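Local coordinates for FAD:protein FMN transferase (Vibrio cholerae, PDB 6NXI) that probably transfers the FMN moiety of FAD onto a threonine hydroxyl of a target flavoprotein, releasing AMP, with the help of magnesium, at residues 68-73 against 136-141. Numbering follows the deposited sequence.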
loop_
_atom_site.group_PDB
_atom_site.type_symbol
_atom_site.label_atom_id
_atom_site.label_comp_id
_atom_site.label_asym_id
_atom_site.label_seq_id
_atom_site.Cartn_x
_atom_site.Cartn_y
_atom_site.Cartn_z
ATOM N N SER A 68 -17.130 6.645 -21.956
ATOM C CA SER A 68 -16.842 7.946 -21.299
ATOM C C SER A 68 -17.854 8.198 -20.173
ATOM O O SER A 68 -17.615 9.104 -19.384
ATOM C CB SER A 68 -16.933 9.081 -22.319
ATOM O OG SER A 68 -15.689 9.346 -22.944
ATOM N N GLU A 69 -18.989 7.470 -20.167
ATOM C CA GLU A 69 -20.142 7.763 -19.261
ATOM C C GLU A 69 -19.791 7.426 -17.821
ATOM O O GLU A 69 -19.105 6.433 -17.533
ATOM C CB GLU A 69 -21.451 7.078 -19.672
ATOM C CG GLU A 69 -22.008 7.569 -21.016
ATOM C CD GLU A 69 -22.771 8.893 -21.065
ATOM O OE1 GLU A 69 -22.640 9.718 -20.145
ATOM O OE2 GLU A 69 -23.538 9.098 -22.040
ATOM N N PRO A 70 -20.218 8.278 -16.856
ATOM C CA PRO A 70 -19.820 8.086 -15.456
ATOM C C PRO A 70 -20.299 6.729 -14.921
ATOM O O PRO A 70 -21.344 6.222 -15.309
ATOM C CB PRO A 70 -20.448 9.285 -14.728
ATOM C CG PRO A 70 -20.623 10.312 -15.832
ATOM C CD PRO A 70 -21.014 9.498 -17.044
ATOM N N PHE A 71 -19.442 6.101 -14.112
ATOM C CA PHE A 71 -19.693 4.765 -13.543
ATOM C C PHE A 71 -19.758 4.900 -12.014
ATOM O O PHE A 71 -18.756 5.249 -11.338
ATOM C CB PHE A 71 -18.573 3.840 -14.026
ATOM C CG PHE A 71 -18.697 2.427 -13.544
ATOM C CD1 PHE A 71 -19.316 1.444 -14.290
ATOM C CD2 PHE A 71 -18.154 2.079 -12.325
ATOM C CE1 PHE A 71 -19.375 0.138 -13.824
ATOM C CE2 PHE A 71 -18.277 0.787 -11.832
ATOM C CZ PHE A 71 -18.844 -0.185 -12.597
ATOM N N ALA A 72 -20.929 4.639 -11.439
ATOM C CA ALA A 72 -21.141 4.836 -9.998
ATOM C C ALA A 72 -20.394 3.758 -9.212
ATOM O O ALA A 72 -20.354 2.590 -9.634
ATOM C CB ALA A 72 -22.613 4.840 -9.687
ATOM N N VAL A 73 -19.779 4.192 -8.120
ATOM C CA VAL A 73 -19.029 3.321 -7.190
ATOM C C VAL A 73 -19.445 3.632 -5.751
ATOM O O VAL A 73 -20.090 4.675 -5.439
ATOM C CB VAL A 73 -17.514 3.477 -7.400
ATOM C CG1 VAL A 73 -17.084 3.032 -8.798
ATOM C CG2 VAL A 73 -17.066 4.901 -7.111
ATOM N N THR A 136 -11.187 10.594 -14.065
ATOM C CA THR A 136 -11.783 11.730 -13.317
ATOM C C THR A 136 -12.846 11.218 -12.340
ATOM O O THR A 136 -13.506 10.170 -12.591
ATOM C CB THR A 136 -12.255 12.821 -14.288
ATOM O OG1 THR A 136 -13.046 12.211 -15.301
ATOM C CG2 THR A 136 -11.105 13.526 -14.974
ATOM N N ILE A 137 -13.024 12.010 -11.274
ATOM C CA ILE A 137 -14.085 11.796 -10.260
ATOM C C ILE A 137 -15.149 12.878 -10.446
ATOM O O ILE A 137 -14.798 14.073 -10.575
ATOM C CB ILE A 137 -13.500 11.809 -8.846
ATOM C CG1 ILE A 137 -12.532 10.639 -8.662
ATOM C CG2 ILE A 137 -14.624 11.811 -7.833
ATOM C CD1 ILE A 137 -11.915 10.584 -7.283
ATOM N N GLU A 138 -16.401 12.440 -10.529
ATOM C CA GLU A 138 -17.579 13.345 -10.641
ATOM C C GLU A 138 -18.621 12.807 -9.647
ATOM O O GLU A 138 -19.226 11.732 -9.935
ATOM C CB GLU A 138 -18.133 13.401 -12.069
ATOM C CG GLU A 138 -17.226 14.100 -13.077
ATOM C CD GLU A 138 -17.855 14.262 -14.447
ATOM O OE1 GLU A 138 -18.600 15.244 -14.621
ATOM O OE2 GLU A 138 -17.648 13.378 -15.319
ATOM N N GLY A 139 -18.740 13.548 -8.518
ATOM C CA GLY A 139 -19.655 13.194 -7.426
ATOM C C GLY A 139 -19.268 11.827 -6.929
ATOM O O GLY A 139 -18.092 11.684 -6.538
ATOM N N ASN A 140 -20.169 10.852 -7.061
ATOM C CA ASN A 140 -19.957 9.461 -6.579
ATOM C C ASN A 140 -19.671 8.527 -7.766
ATOM O O ASN A 140 -20.087 7.338 -7.716
ATOM C CB ASN A 140 -21.168 9.013 -5.763
ATOM C CG ASN A 140 -21.371 9.907 -4.560
ATOM O OD1 ASN A 140 -20.411 10.495 -4.062
ATOM N ND2 ASN A 140 -22.595 9.995 -4.064
ATOM N N THR A 141 -19.023 9.041 -8.813
ATOM C CA THR A 141 -18.745 8.252 -10.039
ATOM C C THR A 141 -17.288 8.437 -10.444
ATOM O O THR A 141 -16.626 9.434 -10.044
ATOM C CB THR A 141 -19.683 8.601 -11.216
ATOM O OG1 THR A 141 -19.224 9.845 -11.729
ATOM C CG2 THR A 141 -21.128 8.691 -10.780
#
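The edge strand of a small three-stranded antiparallel sheet is added here to the hairpin of strands 135-138 and 141-144, where A72 of strand 71-72, with P70 before it and V73 after it, meets N140 and T141 at the hairpin tip. The hairpin turns through a type II' beta turn from E138 to T141, with G139 at its first corner; the positive phi of 59° there is one that glycine adopts readily. A72 and T141 form an antiparallel non-hydrogen-bonded pair, their CA atoms 4.2 Å apart. Beside this pair V73 N donates to N140 O at 3.2 Å in a nearly straight bond, 172° at the hydrogen. The same carbonyl oxygen receives a CA-H...O contact from A72, and F71 O takes another from T141 CA at 3.3 Å.

T141 carries most of the side-chain contact. Its OG1 lies between the backbone N and carbonyl carbon (chi1 76°) and gives its hydrogen to E138 O, 2.6 Å away, in the carbonyl plane and on a lone pair. E138 O also accepts from T141 N, so two bonds from one residue grip it, and a threonine serves the turn with both hydroxyl and amide. OG1 also touches P70 CB at 3.3 Å, and the methyl CG2 touches A72 CA at 3.9 Å. A72 CB is a small group on the same face of the sheet as the T141 side chain, and P70, which has no amide hydrogen to offer, contributes ring carbons instead.

This is a surface contact, away from the magnesium sites. F71 continues the sheet through backbone bonds with L142 and lays its side chain against R61 of helix 58-64, whereas V73 and I137 both pack on L142 and on L78 of helix 75-90, joining the sheet to that helix.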